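Local coordinates for protein dermonecrotic toxin (Pasteurella multocida, PDB 2EBF) that acts as a potent mitogen and osteolytic toxin that induces bone resorption, linked to severe atrophic rhinitis in pigs, its C-terminal region carrying a thiol protease-like catalytic triad, at residues Asp181-Gly193 / Glu306-Val319. Residues are numbered along the deposited sequence; the frame is centred on the assembly and turned at random.
Sequences DTVISAPFRGYAG and EQAFATRNFFNTLV. With GLC (alpha-D-glucopyranose), chain B; GLC (alpha-D-glucopyranose), chain C.
Phe188 and Phe315 meet edge-to-face at the apolar centre: the edge of Phe188 is directed at the face of Phe315, with centroids 4.9 Å apart and planes at 62°. A chi1 of 179° turns the Phe188 ring off the loop 181-193 and across the first turn of helix 312-333. Val183 extends this core, and its two methyls serve different neighbours: CG1 lies 3.6 Å from Phe315 CE1, while CG2 meets Leu318 CD2 on the apolar side and the Glu306 carboxylate on the polar side. There Glu306 OE1 accepts from two waters, one of which also bonds Thr182 O and Gln307 N.

Each face of the Phe188 ring is used. Arg312 CD sits over one, 4.2 Å from the ring centroid and only 5° off the normal, and the guanidinium adds an off-centre cation-pi contact. Gly190 N lies over the other. Gly190 CA makes CA-H...O contacts with Ala308 O and Ala310 O; a CB here would run into Ala310 O, so glycine suits the place.

Farther out, Arg189 N donates to Gln307 O at 2.9 Å. Tyr191 and Thr311, the N-cap residue of helix 312-333, form a single beta bridge: Tyr191 N donates to Ala310 O (2.9 Å), and Arg312 N to Tyr191 O (2.8 Å).

At the polar edge, in a glycan pocket of the toxin's C2 domain, O6 of the chain C glucose donates to Arg189 O. Phe188 beneath CD and a Glu100 salt bridge at NH2 together fix Arg312, holding NE 3.0 Å from O6 of the chain B glucose; the acid would probably offset the arginine's charge.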
loop_
_atom_site.group_PDB
_atom_site.type_symbol
_atom_site.label_atom_id
_atom_site.label_comp_id
_atom_site.label_asym_id
_atom_site.label_seq_id
_atom_site.Cartn_x
_atom_site.Cartn_y
_atom_site.Cartn_z
ATOM N N ASP A 181 -3.270 12.165 -6.595
ATOM C CA ASP A 181 -3.030 11.280 -7.730
ATOM C C ASP A 181 -3.865 11.651 -8.967
ATOM O O ASP A 181 -5.080 11.799 -8.879
ATOM C CB ASP A 181 -3.253 9.828 -7.314
ATOM C CG ASP A 181 -2.918 8.854 -8.413
ATOM O OD1 ASP A 181 -3.797 8.617 -9.258
ATOM O OD2 ASP A 181 -1.788 8.312 -8.426
ATOM N N THR A 182 -3.204 11.811 -10.116
ATOM C CA THR A 182 -3.893 12.291 -11.332
ATOM C C THR A 182 -4.942 11.326 -11.896
ATOM O O THR A 182 -5.753 11.715 -12.748
ATOM C CB THR A 182 -2.913 12.696 -12.460
ATOM O OG1 THR A 182 -2.211 11.542 -12.939
ATOM C CG2 THR A 182 -1.914 13.742 -11.964
ATOM N N VAL A 183 -4.928 10.081 -11.421
ATOM C CA VAL A 183 -5.930 9.103 -11.827
ATOM C C VAL A 183 -7.020 9.010 -10.759
ATOM O O VAL A 183 -8.189 9.281 -11.036
ATOM C CB VAL A 183 -5.300 7.725 -12.123
ATOM C CG1 VAL A 183 -6.376 6.662 -12.355
ATOM C CG2 VAL A 183 -4.358 7.827 -13.327
ATOM N N ILE A 184 -6.627 8.661 -9.536
ATOM C CA ILE A 184 -7.589 8.407 -8.459
ATOM C C ILE A 184 -8.496 9.611 -8.203
ATOM O O ILE A 184 -9.699 9.450 -7.965
ATOM C CB ILE A 184 -6.882 8.001 -7.127
ATOM C CG1 ILE A 184 -5.932 6.816 -7.331
ATOM C CG2 ILE A 184 -7.917 7.679 -6.035
ATOM C CD1 ILE A 184 -4.989 6.560 -6.141
ATOM N N SER A 185 -7.929 10.818 -8.249
ATOM C CA SER A 185 -8.693 12.008 -7.893
ATOM C C SER A 185 -9.487 12.617 -9.054
ATOM O O SER A 185 -10.162 13.627 -8.873
ATOM C CB SER A 185 -7.771 13.079 -7.301
ATOM O OG SER A 185 -6.922 13.619 -8.305
ATOM N N ALA A 186 -9.392 12.022 -10.236
ATOM C CA ALA A 186 -10.014 12.592 -11.429
ATOM C C ALA A 186 -11.422 12.035 -11.651
ATOM O O ALA A 186 -11.604 10.819 -11.701
ATOM C CB ALA A 186 -9.134 12.333 -12.659
ATOM N N PRO A 187 -12.429 12.923 -11.790
ATOM C CA PRO A 187 -13.759 12.457 -12.212
ATOM C C PRO A 187 -13.630 11.728 -13.544
ATOM O O PRO A 187 -13.081 12.279 -14.495
ATOM C CB PRO A 187 -14.556 13.751 -12.376
ATOM C CG PRO A 187 -13.857 14.738 -11.445
ATOM C CD PRO A 187 -12.396 14.379 -11.562
ATOM N N PHE A 188 -14.099 10.486 -13.589
ATOM C CA PHE A 188 -13.878 9.614 -14.741
ATOM C C PHE A 188 -14.646 10.107 -15.964
ATOM O O PHE A 188 -15.835 10.400 -15.876
ATOM C CB PHE A 188 -14.280 8.177 -14.404
ATOM C CG PHE A 188 -14.098 7.204 -15.543
ATOM C CD1 PHE A 188 -15.197 6.757 -16.267
ATOM C CD2 PHE A 188 -12.832 6.742 -15.893
ATOM C CE1 PHE A 188 -15.052 5.857 -17.321
ATOM C CE2 PHE A 188 -12.665 5.832 -16.950
ATOM C CZ PHE A 188 -13.780 5.391 -17.666
ATOM N N ARG A 189 -13.953 10.203 -17.098
ATOM C CA ARG A 189 -14.578 10.695 -18.326
ATOM C C ARG A 189 -14.243 9.794 -19.515
ATOM O O ARG A 189 -14.416 10.187 -20.662
ATOM C CB ARG A 189 -14.131 12.134 -18.619
ATOM C CG ARG A 189 -14.497 13.165 -17.537
ATOM C CD ARG A 189 -15.926 13.640 -17.672
ATOM N NE ARG A 189 -16.295 14.608 -16.635
ATOM C CZ ARG A 189 -16.842 14.299 -15.460
ATOM N NH1 ARG A 189 -17.092 13.034 -15.136
ATOM N NH2 ARG A 189 -17.136 15.260 -14.600
ATOM N N GLY A 190 -13.762 8.591 -19.229
ATOM C CA GLY A 190 -13.295 7.678 -20.265
ATOM C C GLY A 190 -14.377 6.774 -20.808
ATOM O O GLY A 190 -15.559 7.142 -20.837
ATOM N N TYR A 191 -13.968 5.576 -21.218
ATOM C CA TYR A 191 -14.818 4.666 -21.976
ATOM C C TYR A 191 -15.393 3.546 -21.113
ATOM O O TYR A 191 -14.658 2.820 -20.455
ATOM C CB TYR A 191 -14.013 4.090 -23.148
ATOM C CG TYR A 191 -14.758 3.138 -24.055
ATOM C CD1 TYR A 191 -15.694 3.606 -24.973
ATOM C CD2 TYR A 191 -14.498 1.767 -24.023
ATOM C CE1 TYR A 191 -16.372 2.732 -25.820
ATOM C CE2 TYR A 191 -15.162 0.889 -24.862
ATOM C CZ TYR A 191 -16.097 1.375 -25.759
ATOM O OH TYR A 191 -16.763 0.502 -26.594
ATOM N N ALA A 192 -16.713 3.412 -21.127
ATOM C CA ALA A 192 -17.386 2.394 -20.325
ATOM C C ALA A 192 -18.024 1.305 -21.182
ATOM O O ALA A 192 -18.729 0.436 -20.668
ATOM C CB ALA A 192 -18.423 3.036 -19.436
ATOM N N GLY A 193 -17.774 1.348 -22.487
ATOM C CA GLY A 193 -18.433 0.438 -23.421
ATOM C C GLY A 193 -17.776 -0.926 -23.497
ATOM O O GLY A 193 -16.896 -1.247 -22.698
ATOM N N GLU A 306 -5.620 9.341 -18.446
ATOM C CA GLU A 306 -6.479 8.232 -18.055
ATOM C C GLU A 306 -7.918 8.696 -17.840
ATOM O O GLU A 306 -8.852 8.003 -18.226
ATOM C CB GLU A 306 -5.929 7.552 -16.801
ATOM C CG GLU A 306 -4.559 6.907 -17.014
ATOM C CD GLU A 306 -3.394 7.848 -16.737
ATOM O OE1 GLU A 306 -3.628 9.038 -16.430
ATOM O OE2 GLU A 306 -2.238 7.384 -16.817
ATOM N N GLN A 307 -8.084 9.871 -17.228
ATOM C CA GLN A 307 -9.407 10.481 -17.041
ATOM C C GLN A 307 -10.177 10.570 -18.360
ATOM O O GLN A 307 -11.385 10.337 -18.406
ATOM C CB GLN A 307 -9.277 11.886 -16.437
ATOM C CG GLN A 307 -10.626 12.571 -16.213
ATOM C CD GLN A 307 -10.518 13.982 -15.682
ATOM O OE1 GLN A 307 -11.426 14.471 -15.001
ATOM N NE2 GLN A 307 -9.416 14.647 -15.984
ATOM N N ALA A 308 -9.454 10.892 -19.431
ATOM C CA ALA A 308 -10.041 11.100 -20.746
ATOM C C ALA A 308 -10.267 9.806 -21.528
ATOM O O ALA A 308 -11.297 9.660 -22.197
ATOM C CB ALA A 308 -9.161 12.061 -21.561
ATOM N N PHE A 309 -9.318 8.871 -21.438
ATOM C CA PHE A 309 -9.249 7.757 -22.394
ATOM C C PHE A 309 -9.325 6.338 -21.831
ATOM O O PHE A 309 -9.625 5.396 -22.575
ATOM C CB PHE A 309 -7.973 7.854 -23.231
ATOM C CG PHE A 309 -7.784 9.172 -23.930
ATOM C CD1 PHE A 309 -6.559 9.834 -23.851
ATOM C CD2 PHE A 309 -8.808 9.740 -24.682
ATOM C CE1 PHE A 309 -6.353 11.045 -24.504
ATOM C CE2 PHE A 309 -8.619 10.956 -25.339
ATOM C CZ PHE A 309 -7.388 11.610 -25.253
ATOM N N ALA A 310 -9.036 6.166 -20.542
ATOM C CA ALA A 310 -9.001 4.826 -19.968
ATOM C C ALA A 310 -10.360 4.143 -20.087
ATOM O O ALA A 310 -11.402 4.799 -20.000
ATOM C CB ALA A 310 -8.537 4.869 -18.503
ATOM N N THR A 311 -10.353 2.831 -20.314
ATOM C CA THR A 311 -11.559 2.053 -20.095
ATOM C C THR A 311 -11.844 2.105 -18.603
ATOM O O THR A 311 -10.910 2.220 -17.808
ATOM C CB THR A 311 -11.386 0.585 -20.514
ATOM O OG1 THR A 311 -12.627 -0.110 -20.339
ATOM C CG2 THR A 311 -10.345 -0.092 -19.685
ATOM N N ARG A 312 -13.113 2.024 -18.216
ATOM C CA ARG A 312 -13.444 2.057 -16.787
ATOM C C ARG A 312 -12.752 0.920 -16.049
ATOM O O ARG A 312 -12.345 1.068 -14.900
ATOM C CB ARG A 312 -14.955 2.019 -16.547
ATOM C CG ARG A 312 -15.339 1.915 -15.057
ATOM C CD ARG A 312 -14.617 2.953 -14.184
ATOM N NE ARG A 312 -15.434 4.136 -14.025
ATOM C CZ ARG A 312 -15.929 4.591 -12.874
ATOM N NH1 ARG A 312 -15.654 4.013 -11.707
ATOM N NH2 ARG A 312 -16.688 5.670 -12.904
ATOM N N ASN A 313 -12.600 -0.208 -16.731
ATOM C CA ASN A 313 -11.953 -1.371 -16.156
ATOM C C ASN A 313 -10.481 -1.156 -15.832
ATOM O O ASN A 313 -10.012 -1.539 -14.758
ATOM C CB ASN A 313 -12.098 -2.549 -17.105
ATOM C CG ASN A 313 -12.815 -3.703 -16.471
ATOM O OD1 ASN A 313 -12.188 -4.694 -16.060
ATOM N ND2 ASN A 313 -14.141 -3.582 -16.348
ATOM N N PHE A 314 -9.750 -0.562 -16.780
ATOM C CA PHE A 314 -8.338 -0.246 -16.598
ATOM C C PHE A 314 -8.194 0.836 -15.533
ATOM O O PHE A 314 -7.311 0.767 -14.681
ATOM C CB PHE A 314 -7.714 0.218 -17.921
ATOM C CG PHE A 314 -6.274 0.633 -17.807
ATOM C CD1 PHE A 314 -5.279 -0.310 -17.595
ATOM C CD2 PHE A 314 -5.913 1.969 -17.920
ATOM C CE1 PHE A 314 -3.935 0.074 -17.493
ATOM C CE2 PHE A 314 -4.575 2.363 -17.814
ATOM C CZ PHE A 314 -3.591 1.412 -17.603
ATOM N N PHE A 315 -9.075 1.828 -15.599
ATOM C CA PHE A 315 -9.126 2.902 -14.606
ATOM C C PHE A 315 -9.255 2.330 -13.184
ATOM O O PHE A 315 -8.426 2.617 -12.327
ATOM C CB PHE A 315 -10.278 3.863 -14.937
ATOM C CG PHE A 315 -10.332 5.083 -14.054
ATOM C CD1 PHE A 315 -9.655 6.253 -14.414
ATOM C CD2 PHE A 315 -11.072 5.070 -12.874
ATOM C CE1 PHE A 315 -9.716 7.399 -13.587
ATOM C CE2 PHE A 315 -11.130 6.215 -12.039
ATOM C CZ PHE A 315 -10.456 7.368 -12.414
ATOM N N ASN A 316 -10.273 1.503 -12.953
ATOM C CA ASN A 316 -10.487 0.877 -11.635
ATOM C C ASN A 316 -9.303 0.049 -11.148
ATOM O O ASN A 316 -8.922 0.114 -9.982
ATOM C CB ASN A 316 -11.750 0.009 -11.655
ATOM C CG ASN A 316 -13.015 0.827 -11.704
ATOM O OD1 ASN A 316 -12.985 2.043 -11.514
ATOM N ND2 ASN A 316 -14.145 0.160 -11.945
ATOM N N THR A 317 -8.718 -0.728 -12.053
ATOM C CA THR A 317 -7.560 -1.555 -11.726
ATOM C C THR A 317 -6.362 -0.706 -11.305
ATOM O O THR A 317 -5.652 -1.042 -10.357
ATOM C CB THR A 317 -7.183 -2.425 -12.919
ATOM O OG1 THR A 317 -8.248 -3.350 -13.153
ATOM C CG2 THR A 317 -5.867 -3.181 -12.664
ATOM N N LEU A 318 -6.150 0.390 -12.028
ATOM C CA LEU A 318 -5.073 1.316 -11.747
ATOM C C LEU A 318 -5.260 1.953 -10.368
ATOM O O LEU A 318 -4.314 2.057 -9.598
ATOM C CB LEU A 318 -5.062 2.389 -12.825
ATOM C CG LEU A 318 -3.757 3.028 -13.302
ATOM C CD1 LEU A 318 -2.669 1.997 -13.628
ATOM C CD2 LEU A 318 -4.077 3.882 -14.521
ATOM N N VAL A 319 -6.487 2.365 -10.062
ATOM C CA VAL A 319 -6.803 2.950 -8.751
ATOM C C VAL A 319 -6.451 2.016 -7.591
ATOM O O VAL A 319 -5.782 2.423 -6.637
ATOM C CB VAL A 319 -8.302 3.358 -8.658
ATOM C CG1 VAL A 319 -8.711 3.613 -7.208
ATOM C CG2 VAL A 319 -8.574 4.578 -9.514
HETATM C C1 GLC B . -18.417 7.709 -18.558
HETATM C C2 GLC B . -19.167 6.795 -19.532
HETATM C C3 GLC B . -20.457 6.278 -18.890
HETATM C C4 GLC B . -20.167 5.605 -17.543
HETATM C C5 GLC B . -19.325 6.504 -16.619
HETATM C C6 GLC B . -18.849 5.761 -15.365
HETATM O O1 GLC B . -19.181 8.898 -18.338
HETATM O O2 GLC B . -19.462 7.477 -20.764
HETATM O O3 GLC B . -21.083 5.338 -19.768
HETATM O O4 GLC B . -21.397 5.226 -16.920
HETATM O O5 GLC B . -18.179 7.035 -17.306
HETATM O O6 GLC B . -17.889 4.736 -15.679
HETATM C C1 GLC C . -18.386 10.010 -17.920
HETATM C C2 GLC C . -19.270 11.053 -17.234
HETATM C C3 GLC C . -20.205 11.712 -18.247
HETATM C C4 GLC C . -19.412 12.292 -19.425
HETATM C C5 GLC C . -18.443 11.273 -20.023
HETATM C C6 GLC C . -17.474 11.980 -20.963
HETATM O O2 GLC C . -20.018 10.446 -16.169
HETATM O O3 GLC C . -20.943 12.750 -17.597
HETATM O O4 GLC C . -20.313 12.722 -20.456
HETATM O O5 GLC C . -17.677 10.592 -19.021
HETATM O O6 GLC C . -16.726 11.006 -21.700
HETATM O O HOH W 1 -5.829 10.737 -15.577
HETATM O O HOH W 2 -1.919 10.925 -15.408
#